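Local coordinates for hypothetical protein PA2218 (Pseudomonas aeruginosa, PDB 2HDW) that is of unknown specific function but adopts an alpha/beta-hydrolase fold and probably acts as a hydrolase, at residues Ala188-Lys193 against Lys302-Arg307; Gly231-Lys236 against Thr285-Leu290; Tyr249-Gly254 against Tyr266-Arg271. One frame throughout, in Å; residues are numbered along the deposited sequence.

Interaction 1 of 3, residues Ala188-Lys193 against Lys302-Arg307; sequences AVAVDK and KEISPR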
ATOM      1  N   ALA A 188      -1.810   8.239   7.391  1.00  9.14           N
ATOM      2  CA  ALA A 188      -3.120   8.781   7.030  1.00  9.56           C
ATOM      3  C   ALA A 188      -4.095   8.803   8.204  1.00 10.66           C
ATOM      4  O   ALA A 188      -4.781   9.802   8.433  1.00 10.93           O
ATOM      5  CB  ALA A 188      -3.720   7.974   5.878  1.00  9.15           C
ATOM      6  N   VAL A 189      -4.161   7.699   8.943  1.00  9.69           N
ATOM      7  CA  VAL A 189      -5.078   7.589  10.076  1.00  9.55           C
ATOM      8  C   VAL A 189      -4.811   8.600  11.197  1.00  9.54           C
ATOM      9  O   VAL A 189      -5.736   9.045  11.876  1.00  9.54           O
ATOM     10  CB  VAL A 189      -5.052   6.157  10.670  1.00  9.00           C
ATOM     11  CG1 VAL A 189      -6.013   6.065  11.853  1.00  7.67           C
ATOM     12  CG2 VAL A 189      -5.441   5.141   9.590  1.00  9.03           C
ATOM     13  N   ALA A 190      -3.547   8.955  11.393  1.00  7.44           N
ATOM     14  CA  ALA A 190      -3.190   9.911  12.433  1.00  8.01           C
ATOM     15  C   ALA A 190      -3.949  11.232  12.288  1.00  9.10           C
ATOM     16  O   ALA A 190      -4.403  11.801  13.284  1.00  9.73           O
ATOM     17  CB  ALA A 190      -1.688  10.173  12.403  1.00  8.78           C
ATOM     18  N   VAL A 191      -4.087  11.725  11.061  1.00  8.43           N
ATOM     19  CA  VAL A 191      -4.787  12.991  10.851  1.00  9.17           C
ATOM     20  C   VAL A 191      -6.201  12.884  10.292  1.00  9.32           C
ATOM     21  O   VAL A 191      -6.982  13.818  10.443  1.00 10.66           O
ATOM     22  CB  VAL A 191      -3.991  13.963   9.942  1.00  9.95           C
ATOM     23  CG1 VAL A 191      -2.749  14.460  10.675  1.00 13.89           C
ATOM     24  CG2 VAL A 191      -3.626  13.288   8.631  1.00 10.05           C
ATOM     25  N   ASP A 192      -6.531  11.766   9.642  1.00  8.96           N
ATOM     26  CA  ASP A 192      -7.878  11.580   9.102  1.00  9.99           C
ATOM     27  C   ASP A 192      -8.720  10.906  10.191  1.00 10.74           C
ATOM     28  O   ASP A 192      -8.746   9.681  10.298  1.00 11.83           O
ATOM     29  CB  ASP A 192      -7.846  10.694   7.859  1.00 10.47           C
ATOM     30  CG  ASP A 192      -9.192  10.646   7.143  1.00 12.42           C
ATOM     31  OD1 ASP A 192     -10.217  11.052   7.740  1.00 13.57           O
ATOM     32  OD2 ASP A 192      -9.226  10.195   5.981  1.00 13.07           O
ATOM     33  N   LYS A 193      -9.403  11.717  10.994  1.00 10.07           N
ATOM     34  CA  LYS A 193     -10.216  11.223  12.099  1.00 10.09           C
ATOM     35  C   LYS A 193     -11.431  10.378  11.712  1.00 10.56           C
ATOM     36  O   LYS A 193     -12.076   9.783  12.577  1.00  9.12           O
ATOM     37  CB  LYS A 193     -10.657  12.399  12.973  1.00  9.04           C
ATOM     38  CG  LYS A 193      -9.494  13.272  13.442  1.00  8.99           C
ATOM     39  CD  LYS A 193      -8.429  12.449  14.169  1.00 10.61           C
ATOM     40  CE  LYS A 193      -7.281  13.341  14.653  1.00 10.23           C
ATOM     41  NZ  LYS A 193      -6.178  12.569  15.300  1.00  9.35           N
ATOM     42  N   LYS A 302       1.099   8.573  17.472  1.00  9.06           N
ATOM     43  CA  LYS A 302       0.459   8.428  18.777  1.00 10.62           C
ATOM     44  C   LYS A 302      -0.935   9.045  18.813  1.00 11.17           C
ATOM     45  O   LYS A 302      -1.709   8.793  19.742  1.00 11.08           O
ATOM     46  CB  LYS A 302       1.318   9.060  19.876  1.00 11.18           C
ATOM     47  CG  LYS A 302       2.610   8.312  20.161  1.00 13.25           C
ATOM     48  CD  LYS A 302       3.444   9.051  21.207  1.00 17.67           C
ATOM     49  CE  LYS A 302       4.699   8.271  21.576  1.00 19.57           C
ATOM     50  NZ  LYS A 302       5.586   9.032  22.507  1.00 26.25           N
ATOM     51  N   GLU A 303      -1.253   9.848  17.800  1.00  8.43           N
ATOM     52  CA  GLU A 303      -2.554  10.494  17.733  1.00  8.21           C
ATOM     53  C   GLU A 303      -3.610   9.656  17.034  1.00  7.71           C
ATOM     54  O   GLU A 303      -4.701  10.137  16.723  1.00  7.27           O
ATOM     55  CB  GLU A 303      -2.423  11.885  17.103  1.00  7.43           C
ATOM     56  CG  GLU A 303      -1.745  12.857  18.069  1.00  8.66           C
ATOM     57  CD  GLU A 303      -1.525  14.236  17.493  1.00  9.42           C
ATOM     58  OE1 GLU A 303      -2.363  14.697  16.693  1.00 10.75           O
ATOM     59  OE2 GLU A 303      -0.513  14.866  17.859  1.00 12.22           O
ATOM     60  N   ILE A 304      -3.270   8.396  16.783  1.00  7.49           N
ATOM     61  CA  ILE A 304      -4.224   7.464  16.211  1.00  8.26           C
ATOM     62  C   ILE A 304      -5.076   7.091  17.425  1.00  9.19           C
ATOM     63  O   ILE A 304      -6.301   6.965  17.333  1.00  7.35           O
ATOM     64  CB  ILE A 304      -3.520   6.209  15.624  1.00  7.57           C
ATOM     65  CG1 ILE A 304      -2.885   6.567  14.272  1.00  9.80           C
ATOM     66  CG2 ILE A 304      -4.522   5.066  15.449  1.00  8.11           C
ATOM     67  CD1 ILE A 304      -1.979   5.485  13.696  1.00  8.18           C
ATOM     68  N   SER A 305      -4.423   6.932  18.574  1.00  9.52           N
ATOM     69  CA  SER A 305      -5.143   6.604  19.810  1.00  9.96           C
ATOM     70  C   SER A 305      -6.137   7.744  20.053  1.00 10.22           C
ATOM     71  O   SER A 305      -5.859   8.890  19.698  1.00 11.40           O
ATOM     72  CB  SER A 305      -4.163   6.506  20.981  1.00 11.94           C
ATOM     73  OG  SER A 305      -4.842   6.298  22.213  1.00 14.21           O
ATOM     74  N   PRO A 306      -7.288   7.462  20.694  1.00  9.37           N
ATOM     75  CA  PRO A 306      -7.805   6.199  21.240  1.00  9.06           C
ATOM     76  C   PRO A 306      -8.174   5.110  20.231  1.00  8.06           C
ATOM     77  O   PRO A 306      -8.555   4.010  20.635  1.00  8.52           O
ATOM     78  CB  PRO A 306      -9.032   6.638  22.050  1.00  9.19           C
ATOM     79  CG  PRO A 306      -8.792   8.084  22.318  1.00 13.89           C
ATOM     80  CD  PRO A 306      -8.195   8.568  21.032  1.00  9.78           C
ATOM     81  N   ARG A 307      -8.096   5.404  18.936  1.00  8.99           N
ATOM     82  CA  ARG A 307      -8.422   4.396  17.917  1.00  9.30           C
ATOM     83  C   ARG A 307      -7.356   3.296  17.949  1.00  9.16           C
ATOM     84  O   ARG A 307      -6.186   3.575  18.189  1.00 10.47           O
ATOM     85  CB  ARG A 307      -8.491   5.042  16.531  1.00  7.85           C
ATOM     86  CG  ARG A 307      -9.672   5.992  16.366  1.00 12.06           C
ATOM     87  CD  ARG A 307      -9.499   6.879  15.142  1.00  9.14           C
ATOM     88  NE  ARG A 307      -8.350   7.775  15.282  1.00 10.84           N
ATOM     89  CZ  ARG A 307      -7.797   8.444  14.272  1.00 11.02           C
ATOM     90  NH1 ARG A 307      -8.282   8.316  13.044  1.00  9.42           N
ATOM     91  NH2 ARG A 307      -6.756   9.240  14.489  1.00 11.24           N
TER
HETATM   92  O   HOH W   1      -2.816  13.976  14.176  1.00  6.05           O
HETATM   93  O   HOH W   2      -5.164  14.682  16.783  1.00 19.17           O
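Arg-307 reaches across to the carbonyl of Val-189 near the C-terminal end of helix 180-191. In the alpha/beta-hydrolase fold this helix follows the fifth strand and begins at the position of the nucleophile elbow, so the contact lies at the end remote from that turn. Both terminal nitrogens share one acceptor: NH1 of Arg-307 stands 2.9 Å and NH2 2.8 Å from O of Val-189. The two bonds are bent and weak, as is usual when two N-H groups of one guanidinium share an oxygen. NH1 makes a further weak bond to Asp-192 O and also serves Val-195 O.

The guanidinium is sandwiched. CG1 of Val-189, turned anti to its backbone N (chi1 180°), lies over one face, 3.4 Å from NH1 of Arg-307, and CD of Lys-193 lies over the other, 3.6 Å from NH2. Its own segment helps fix the rotation of the guanidinium: NE bonds to Ile-304 O, and NH2 bonds to Glu-303 O almost in plane. Beside this polar cluster, CG1 of Ile-304 packs 4.2 Å from CB of Ala-190.

Lys-193 bends at chi2 and crosses Arg-307 at about a right angle. Its NZ comes 3.5 Å from NH2 of Arg-307, a proximity of like charges probably eased by surrounding carbonyls and Glu-303. One water links that carboxylate to Lys-193 NZ, and another links it to Ala-190 O. The same Ala-190 O receives NZ of Lys-193 at 2.8 Å, approached nearly along the C=O axis at 161°.

Interaction 2 of 3, residues Gly231-Lys236 against Thr285-Leu290; sequences GQQRWK and TMTTPL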
ATOM      1  N   GLY A 231      20.899  15.275  -7.422  1.00 11.94           N
ATOM      2  CA  GLY A 231      20.973  16.630  -7.938  1.00 11.12           C
ATOM      3  C   GLY A 231      21.445  16.610  -9.384  1.00 11.99           C
ATOM      4  O   GLY A 231      20.898  17.310 -10.238  1.00 11.53           O
ATOM      5  N   GLN A 232      22.469  15.809  -9.670  1.00 11.99           N
ATOM      6  CA  GLN A 232      22.979  15.703 -11.037  1.00 11.37           C
ATOM      7  C   GLN A 232      21.880  15.158 -11.952  1.00 11.70           C
ATOM      8  O   GLN A 232      21.756  15.568 -13.108  1.00 11.83           O
ATOM      9  CB  GLN A 232      24.184  14.751 -11.104  1.00 12.83           C
ATOM     10  CG  GLN A 232      25.476  15.249 -10.472  1.00 14.37           C
ATOM     11  CD  GLN A 232      26.039  16.482 -11.159  1.00 16.10           C
ATOM     12  OE1 GLN A 232      25.749  16.744 -12.327  1.00 21.53           O
ATOM     13  NE2 GLN A 232      26.859  17.235 -10.439  1.00 16.37           N
ATOM     14  N   GLN A 233      21.082  14.231 -11.431  1.00 11.23           N
ATOM     15  CA  GLN A 233      20.020  13.630 -12.234  1.00 11.56           C
ATOM     16  C   GLN A 233      18.939  14.650 -12.566  1.00 11.79           C
ATOM     17  O   GLN A 233      18.380  14.629 -13.668  1.00 11.80           O
ATOM     18  CB  GLN A 233      19.406  12.424 -11.514  1.00 10.63           C
ATOM     19  CG  GLN A 233      18.518  11.563 -12.412  1.00 10.96           C
ATOM     20  CD  GLN A 233      19.242  11.105 -13.673  1.00 11.64           C
ATOM     21  OE1 GLN A 233      20.372  10.630 -13.604  1.00 10.10           O
ATOM     22  NE2 GLN A 233      18.590  11.239 -14.826  1.00 13.71           N
ATOM     23  N   ARG A 234      18.642  15.545 -11.623  1.00 11.28           N
ATOM     24  CA  ARG A 234      17.639  16.573 -11.879  1.00 10.46           C
ATOM     25  C   ARG A 234      18.064  17.395 -13.095  1.00 10.94           C
ATOM     26  O   ARG A 234      17.233  17.743 -13.928  1.00 13.19           O
ATOM     27  CB  ARG A 234      17.468  17.507 -10.674  1.00  7.88           C
ATOM     28  CG  ARG A 234      16.754  16.895  -9.476  1.00  7.01           C
ATOM     29  CD  ARG A 234      16.249  17.998  -8.540  1.00  7.17           C
ATOM     30  NE  ARG A 234      15.139  18.732  -9.138  1.00  8.18           N
ATOM     31  CZ  ARG A 234      13.934  18.859  -8.590  1.00  6.79           C
ATOM     32  NH1 ARG A 234      13.672  18.309  -7.412  1.00  5.66           N
ATOM     33  NH2 ARG A 234      12.975  19.502  -9.240  1.00  3.08           N
ATOM     34  N   TRP A 235      19.354  17.712 -13.196  1.00 11.32           N
ATOM     35  CA  TRP A 235      19.838  18.484 -14.338  1.00 11.76           C
ATOM     36  C   TRP A 235      19.659  17.714 -15.648  1.00 11.55           C
ATOM     37  O   TRP A 235      19.199  18.274 -16.645  1.00 12.57           O
ATOM     38  CB  TRP A 235      21.311  18.876 -14.159  1.00 10.27           C
ATOM     39  CG  TRP A 235      21.518  20.119 -13.337  1.00 11.26           C
ATOM     40  CD1 TRP A 235      20.685  21.207 -13.266  1.00 10.04           C
ATOM     41  CD2 TRP A 235      22.655  20.432 -12.521  1.00  9.24           C
ATOM     42  NE1 TRP A 235      21.237  22.174 -12.460  1.00 10.70           N
ATOM     43  CE2 TRP A 235      22.445  21.725 -11.990  1.00 11.53           C
ATOM     44  CE3 TRP A 235      23.834  19.747 -12.191  1.00 12.17           C
ATOM     45  CZ2 TRP A 235      23.370  22.345 -11.143  1.00 11.54           C
ATOM     46  CZ3 TRP A 235      24.754  20.362 -11.351  1.00 10.43           C
ATOM     47  CH2 TRP A 235      24.516  21.651 -10.835  1.00 13.53           C
ATOM     48  N   LYS A 236      20.027  16.435 -15.656  1.00 13.29           N
ATOM     49  CA  LYS A 236      19.862  15.621 -16.858  1.00 12.99           C
ATOM     50  C   LYS A 236      18.392  15.559 -17.266  1.00 13.08           C
ATOM     51  O   LYS A 236      18.062  15.710 -18.444  1.00 13.65           O
ATOM     52  CB  LYS A 236      20.375  14.196 -16.634  1.00 17.17           C
ATOM     53  CG  LYS A 236      21.881  14.041 -16.741  1.00 20.78           C
ATOM     54  CD  LYS A 236      22.274  12.563 -16.805  1.00 21.66           C
ATOM     55  CE  LYS A 236      21.718  11.895 -18.059  1.00 23.34           C
ATOM     56  NZ  LYS A 236      21.992  10.431 -18.098  1.00 22.30           N
ATOM     57  N   THR A 285      10.769   6.879 -11.076  1.00  7.73           N
ATOM     58  CA  THR A 285      11.678   7.821 -11.717  1.00  9.54           C
ATOM     59  C   THR A 285      12.913   7.823 -10.832  1.00  8.59           C
ATOM     60  O   THR A 285      12.818   7.535  -9.634  1.00  9.22           O
ATOM     61  CB  THR A 285      11.100   9.234 -11.715  1.00 10.82           C
ATOM     62  OG1 THR A 285      10.812   9.616 -10.362  1.00 12.46           O
ATOM     63  CG2 THR A 285       9.827   9.293 -12.547  1.00  7.59           C
ATOM     64  N   MET A 286      14.066   8.144 -11.412  1.00  9.15           N
ATOM     65  CA  MET A 286      15.305   8.177 -10.647  1.00  9.67           C
ATOM     66  C   MET A 286      15.256   9.192  -9.506  1.00  9.35           C
ATOM     67  O   MET A 286      15.858   8.976  -8.461  1.00 10.20           O
ATOM     68  CB  MET A 286      16.498   8.480 -11.570  1.00 10.06           C
ATOM     69  CG  MET A 286      16.933   7.294 -12.448  1.00 15.43           C
ATOM     70  SD  MET A 286      18.432   7.618 -13.423  1.00 11.05           S
ATOM     71  CE  MET A 286      19.666   7.369 -12.182  1.00 14.53           C
ATOM     72  N   THR A 287      14.524  10.289  -9.674  1.00  9.75           N
ATOM     73  CA  THR A 287      14.474  11.289  -8.607  1.00 10.34           C
ATOM     74  C   THR A 287      13.350  11.137  -7.567  1.00 11.67           C
ATOM     75  O   THR A 287      13.191  11.989  -6.689  1.00 11.20           O
ATOM     76  CB  THR A 287      14.461  12.724  -9.200  1.00 10.30           C
ATOM     77  OG1 THR A 287      13.396  12.857 -10.152  1.00 11.87           O
ATOM     78  CG2 THR A 287      15.789  13.006  -9.895  1.00  8.07           C
ATOM     79  N   THR A 288      12.592  10.045  -7.641  1.00 12.57           N
ATOM     80  CA  THR A 288      11.501   9.816  -6.688  1.00 10.62           C
ATOM     81  C   THR A 288      11.921   9.882  -5.212  1.00 10.75           C
ATOM     82  O   THR A 288      11.208  10.449  -4.385  1.00 10.56           O
ATOM     83  CB  THR A 288      10.803   8.450  -6.954  1.00 10.33           C
ATOM     84  OG1 THR A 288       9.853   8.600  -8.019  1.00  8.75           O
ATOM     85  CG2 THR A 288      10.083   7.945  -5.703  1.00  9.77           C
ATOM     86  N   PRO A 289      13.084   9.306  -4.861  1.00  9.87           N
ATOM     87  CA  PRO A 289      13.555   9.323  -3.469  1.00 10.63           C
ATOM     88  C   PRO A 289      13.690  10.692  -2.781  1.00  9.33           C
ATOM     89  O   PRO A 289      13.644  10.776  -1.560  1.00  9.07           O
ATOM     90  CB  PRO A 289      14.901   8.605  -3.554  1.00 10.01           C
ATOM     91  CG  PRO A 289      14.705   7.656  -4.709  1.00 10.44           C
ATOM     92  CD  PRO A 289      14.003   8.527  -5.712  1.00 10.21           C
ATOM     93  N   LEU A 290      13.859  11.761  -3.549  1.00 10.39           N
ATOM     94  CA  LEU A 290      14.024  13.085  -2.949  1.00  9.65           C
ATOM     95  C   LEU A 290      12.988  13.469  -1.892  1.00 10.64           C
ATOM     96  O   LEU A 290      13.342  14.034  -0.856  1.00 11.04           O
ATOM     97  CB  LEU A 290      14.069  14.155  -4.037  1.00 10.46           C
ATOM     98  CG  LEU A 290      15.344  14.152  -4.884  1.00  8.67           C
ATOM     99  CD1 LEU A 290      15.162  15.067  -6.070  1.00  9.06           C
ATOM    100  CD2 LEU A 290      16.542  14.589  -4.029  1.00 11.54           C
TER
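Gln-233 offers one face of its amide to the thioether of Met-286. The sulfur stands over the amide carbon, SD lying 3.6 Å from CD of Gln-233, and the methyl CE is over the same face, 3.6 Å from OE1. NE2 of Gln-233 is hydrogen-bonded to Asp-237 OD1 one helical turn on, which probably fixes the flip of the amide. The other flat group, the guanidinium of Arg-234, is met obliquely by a methyl, with CD1 of Leu-290 lying 3.8 Å from NH1.

Between these two pairs Thr-287 inserts its methyl. With OG1 placed between the backbone N and the carbonyl carbon (chi1 54°), CG2 is directed at the helix and sits 4.0 Å from CG of Gln-233 and equally far from CG of Arg-234. No hydrogen bond joins the segments; in this van der Waals contact amide face, methylenes and guanidinium meet thioether and methyls.

A type I beta turn, Thr-285 to Thr-288, presents Met-286 and Thr-287, its ends further joined through OG1 of Thr-285 and OG1 of Thr-288, 2.7 Å apart. The turn leads into helix 289-292, whose Leu-290 also touches Leu-230; turn and helix start thus pack on helix 220-240.

Interaction 3 of 3, residues Tyr249-Gly254 against Tyr266-Arg271; sequences YNELKG and YYMTPR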
ATOM      1  N   TYR A 249      13.016  -3.182 -12.015  1.00 11.30           N
ATOM      2  CA  TYR A 249      12.883  -3.735 -10.670  1.00 14.19           C
ATOM      3  C   TYR A 249      12.726  -5.254 -10.591  1.00 15.24           C
ATOM      4  O   TYR A 249      12.077  -5.878 -11.437  1.00 15.40           O
ATOM      5  CB  TYR A 249      11.686  -3.082  -9.968  1.00 13.49           C
ATOM      6  CG  TYR A 249      11.977  -1.751  -9.303  1.00 14.87           C
ATOM      7  CD1 TYR A 249      12.919  -0.867  -9.828  1.00 17.21           C
ATOM      8  CD2 TYR A 249      11.297  -1.375  -8.144  1.00 15.34           C
ATOM      9  CE1 TYR A 249      13.179   0.363  -9.208  1.00 15.14           C
ATOM     10  CE2 TYR A 249      11.545  -0.160  -7.521  1.00 17.73           C
ATOM     11  CZ  TYR A 249      12.486   0.705  -8.056  1.00 17.40           C
ATOM     12  OH  TYR A 249      12.721   1.906  -7.425  1.00 18.68           O
ATOM     13  N   ASN A 250      13.318  -5.824  -9.547  1.00 15.34           N
ATOM     14  CA  ASN A 250      13.262  -7.254  -9.265  1.00 17.18           C
ATOM     15  C   ASN A 250      13.813  -8.208 -10.319  1.00 19.05           C
ATOM     16  O   ASN A 250      13.226  -9.256 -10.596  1.00 19.58           O
ATOM     17  CB  ASN A 250      11.829  -7.645  -8.899  1.00 17.46           C
ATOM     18  CG  ASN A 250      11.389  -7.035  -7.581  1.00 18.92           C
ATOM     19  OD1 ASN A 250      10.379  -6.331  -7.508  1.00 18.49           O
ATOM     20  ND2 ASN A 250      12.157  -7.295  -6.528  1.00 15.21           N
ATOM     21  N   GLU A 251      14.947  -7.844 -10.905  1.00 21.32           N
ATOM     22  CA  GLU A 251      15.596  -8.703 -11.885  1.00 22.65           C
ATOM     23  C   GLU A 251      16.811  -9.260 -11.150  1.00 22.78           C
ATOM     24  O   GLU A 251      17.626  -8.502 -10.627  1.00 22.93           O
ATOM     25  CB  GLU A 251      16.022  -7.902 -13.118  1.00 24.89           C
ATOM     26  CG  GLU A 251      14.860  -7.173 -13.784  1.00 29.22           C
ATOM     27  CD  GLU A 251      15.023  -7.030 -15.289  1.00 30.70           C
ATOM     28  OE1 GLU A 251      16.092  -6.555 -15.740  1.00 29.59           O
ATOM     29  OE2 GLU A 251      14.069  -7.391 -16.017  1.00 31.12           O
ATOM     30  N   LEU A 252      16.920 -10.582 -11.093  1.00 21.00           N
ATOM     31  CA  LEU A 252      18.024 -11.207 -10.380  1.00 21.50           C
ATOM     32  C   LEU A 252      19.294 -11.354 -11.216  1.00 22.72           C
ATOM     33  O   LEU A 252      19.251 -11.774 -12.368  1.00 22.96           O
ATOM     34  CB  LEU A 252      17.576 -12.567  -9.843  1.00 19.90           C
ATOM     35  CG  LEU A 252      16.335 -12.508  -8.941  1.00 17.63           C
ATOM     36  CD1 LEU A 252      15.894 -13.915  -8.588  1.00 19.42           C
ATOM     37  CD2 LEU A 252      16.646 -11.709  -7.679  1.00 16.37           C
ATOM     38  N   LYS A 253      20.424 -10.996 -10.617  1.00 24.46           N
ATOM     39  CA  LYS A 253      21.717 -11.073 -11.286  1.00 26.32           C
ATOM     40  C   LYS A 253      22.567 -12.141 -10.612  1.00 26.58           C
ATOM     41  O   LYS A 253      23.601 -12.557 -11.139  1.00 28.14           O
ATOM     42  CB  LYS A 253      22.421  -9.716 -11.205  1.00 27.23           C
ATOM     43  CG  LYS A 253      21.593  -8.578 -11.781  1.00 30.33           C
ATOM     44  CD  LYS A 253      22.276  -7.232 -11.630  1.00 32.61           C
ATOM     45  CE  LYS A 253      21.402  -6.115 -12.193  1.00 33.65           C
ATOM     46  NZ  LYS A 253      22.032  -4.768 -12.049  1.00 35.22           N
ATOM     47  N   GLY A 254      22.107 -12.588  -9.448  1.00 25.40           N
ATOM     48  CA  GLY A 254      22.824 -13.598  -8.695  1.00 23.80           C
ATOM     49  C   GLY A 254      23.459 -12.956  -7.479  1.00 24.16           C
ATOM     50  O   GLY A 254      23.917 -11.817  -7.543  1.00 25.17           O
ATOM     51  N   TYR A 266       7.629 -13.426  -6.620  1.00 13.96           N
ATOM     52  CA  TYR A 266       6.255 -12.950  -6.566  1.00 12.73           C
ATOM     53  C   TYR A 266       5.955 -12.021  -7.741  1.00 12.80           C
ATOM     54  O   TYR A 266       5.036 -12.262  -8.532  1.00 10.79           O
ATOM     55  CB  TYR A 266       5.995 -12.192  -5.262  1.00 12.29           C
ATOM     56  CG  TYR A 266       4.608 -11.592  -5.209  1.00 11.68           C
ATOM     57  CD1 TYR A 266       3.487 -12.393  -4.982  1.00 11.81           C
ATOM     58  CD2 TYR A 266       4.407 -10.235  -5.457  1.00 11.53           C
ATOM     59  CE1 TYR A 266       2.197 -11.857  -5.007  1.00 10.86           C
ATOM     60  CE2 TYR A 266       3.125  -9.689  -5.491  1.00  9.57           C
ATOM     61  CZ  TYR A 266       2.028 -10.504  -5.266  1.00 12.53           C
ATOM     62  OH  TYR A 266       0.764  -9.965  -5.312  1.00  9.86           O
ATOM     63  N   TYR A 267       6.750 -10.959  -7.848  1.00 12.02           N
ATOM     64  CA  TYR A 267       6.570  -9.943  -8.880  1.00 12.40           C
ATOM     65  C   TYR A 267       6.972 -10.311 -10.303  1.00 11.57           C
ATOM     66  O   TYR A 267       6.484  -9.706 -11.256  1.00 11.62           O
ATOM     67  CB  TYR A 267       7.323  -8.667  -8.482  1.00 10.98           C
ATOM     68  CG  TYR A 267       6.711  -7.891  -7.335  1.00  9.88           C
ATOM     69  CD1 TYR A 267       5.473  -7.261  -7.474  1.00  7.54           C
ATOM     70  CD2 TYR A 267       7.381  -7.771  -6.113  1.00  9.19           C
ATOM     71  CE1 TYR A 267       4.913  -6.525  -6.421  1.00  8.14           C
ATOM     72  CE2 TYR A 267       6.830  -7.040  -5.055  1.00 10.63           C
ATOM     73  CZ  TYR A 267       5.597  -6.421  -5.217  1.00  9.28           C
ATOM     74  OH  TYR A 267       5.046  -5.707  -4.171  1.00  8.47           O
ATOM     75  N   MET A 268       7.848 -11.293 -10.465  1.00 12.31           N
ATOM     76  CA  MET A 268       8.293 -11.635 -11.812  1.00 11.88           C
ATOM     77  C   MET A 268       8.031 -13.065 -12.283  1.00 13.30           C
ATOM     78  O   MET A 268       8.778 -13.613 -13.092  1.00 15.56           O
ATOM     79  CB  MET A 268       9.772 -11.275 -11.962  1.00  7.77           C
ATOM     80  CG  MET A 268      10.025  -9.756 -11.955  1.00 11.15           C
ATOM     81  SD  MET A 268       9.315  -8.919 -13.384  1.00  7.60           S
ATOM     82  CE  MET A 268      10.777  -8.908 -14.487  1.00 12.68           C
ATOM     83  N   THR A 269       6.972 -13.666 -11.755  1.00 13.72           N
ATOM     84  CA  THR A 269       6.560 -14.999 -12.165  1.00 13.49           C
ATOM     85  C   THR A 269       5.044 -14.908 -12.205  1.00 13.29           C
ATOM     86  O   THR A 269       4.466 -13.909 -11.772  1.00 13.09           O
ATOM     87  CB  THR A 269       6.943 -16.102 -11.153  1.00 14.71           C
ATOM     88  OG1 THR A 269       6.079 -16.027 -10.012  1.00 15.14           O
ATOM     89  CG2 THR A 269       8.394 -15.961 -10.715  1.00 17.02           C
ATOM     90  N   PRO A 270       4.379 -15.934 -12.745  1.00 12.31           N
ATOM     91  CA  PRO A 270       2.918 -15.899 -12.803  1.00 13.14           C
ATOM     92  C   PRO A 270       2.262 -15.747 -11.426  1.00 13.11           C
ATOM     93  O   PRO A 270       1.089 -15.375 -11.329  1.00 12.76           O
ATOM     94  CB  PRO A 270       2.580 -17.227 -13.477  1.00 14.25           C
ATOM     95  CG  PRO A 270       3.703 -17.367 -14.460  1.00 13.18           C
ATOM     96  CD  PRO A 270       4.914 -17.004 -13.608  1.00 12.69           C
ATOM     97  N   ARG A 271       3.018 -16.017 -10.363  1.00 11.78           N
ATOM     98  CA  ARG A 271       2.476 -15.911  -9.008  1.00 11.30           C
ATOM     99  C   ARG A 271       1.846 -14.542  -8.716  1.00 10.99           C
ATOM    100  O   ARG A 271       0.704 -14.462  -8.257  1.00 10.07           O
ATOM    101  CB  ARG A 271       3.563 -16.208  -7.968  1.00 11.98           C
ATOM    102  CG  ARG A 271       3.074 -16.125  -6.527  1.00 13.83           C
ATOM    103  CD  ARG A 271       4.196 -16.368  -5.529  1.00 13.86           C
ATOM    104  NE  ARG A 271       3.753 -16.133  -4.159  1.00 15.36           N
ATOM    105  CZ  ARG A 271       4.513 -16.304  -3.081  1.00 13.93           C
ATOM    106  NH1 ARG A 271       5.765 -16.717  -3.207  1.00 11.75           N
ATOM    107  NH2 ARG A 271       4.019 -16.053  -1.876  1.00 13.71           N
TER
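Asn-250 and Met-268 meet with both CA-CB bonds already pointing across the contact, and their first torsions (chi1 -67° and -69°) set each CG beside its own backbone N, anti to the carbonyl carbon. The site lies in the long excursion of helices and loops between strands 197-201 and 309-314, the position at which many alpha/beta hydrolases carry a lid. Here a loop packs against the C-terminal end of helix 258-267, where Met-268 is the first residue to leave helical geometry.

At the centre a methylene meets a backbone carbonyl. CG of Met-268 lies 3.5 Å from the carbonyl O of Asn-250 and 4.1 Å from its CB. That carbonyl oxygen is buried by the contact and has no hydrogen-bond partner in the model, an example of a polar atom covered by hydrocarbon. The methionine chain bends again at chi2 and chi3, and CE ends 3.9 Å from OE2 of Glu-251.

The amide of Asn-250 comes up obliquely to the buried Tyr-267 ring, near CD2, the two planes only 9° from parallel. The Tyr-267 ring is also packed by its neighbour: CD2 of Tyr-266 stands 3.6 Å above the plane of the Tyr-267 ring, over its centre. Its hydroxyl has a weak hydrogen bond with Asn-279.

Past the helix the chain is shaped by an ST turn. Arg-271, which also forms a salt bridge with Asp-349, gives its backbone N-H to the hydroxyl of Thr-269, N to OG1 3.1 Å with an N-H...O angle of 149°.

From the N terminus, the chain first builds the early strands of the sheet and reaches helix 180-191, where interaction 1 opens. Its partner arrives only at 302-307, just before strand 309-314, so it closes a loop containing strand 197-201 and the long helix-and-loop excursion after it. Nested within that loop, interaction 2 joins helix 220-240 to the approach to helix 289-292. Interaction 3 is nested again inside interaction 2, folding the loop before helix 258-267 back on the end of that helix. None cross. Between nearest atoms, interactions 2 and 3 come within about 6 Å; interaction 1 lies about 18 Å from interaction 2 and about 19 Å from interaction 3, on the opposite side of the chain's centre from the latter.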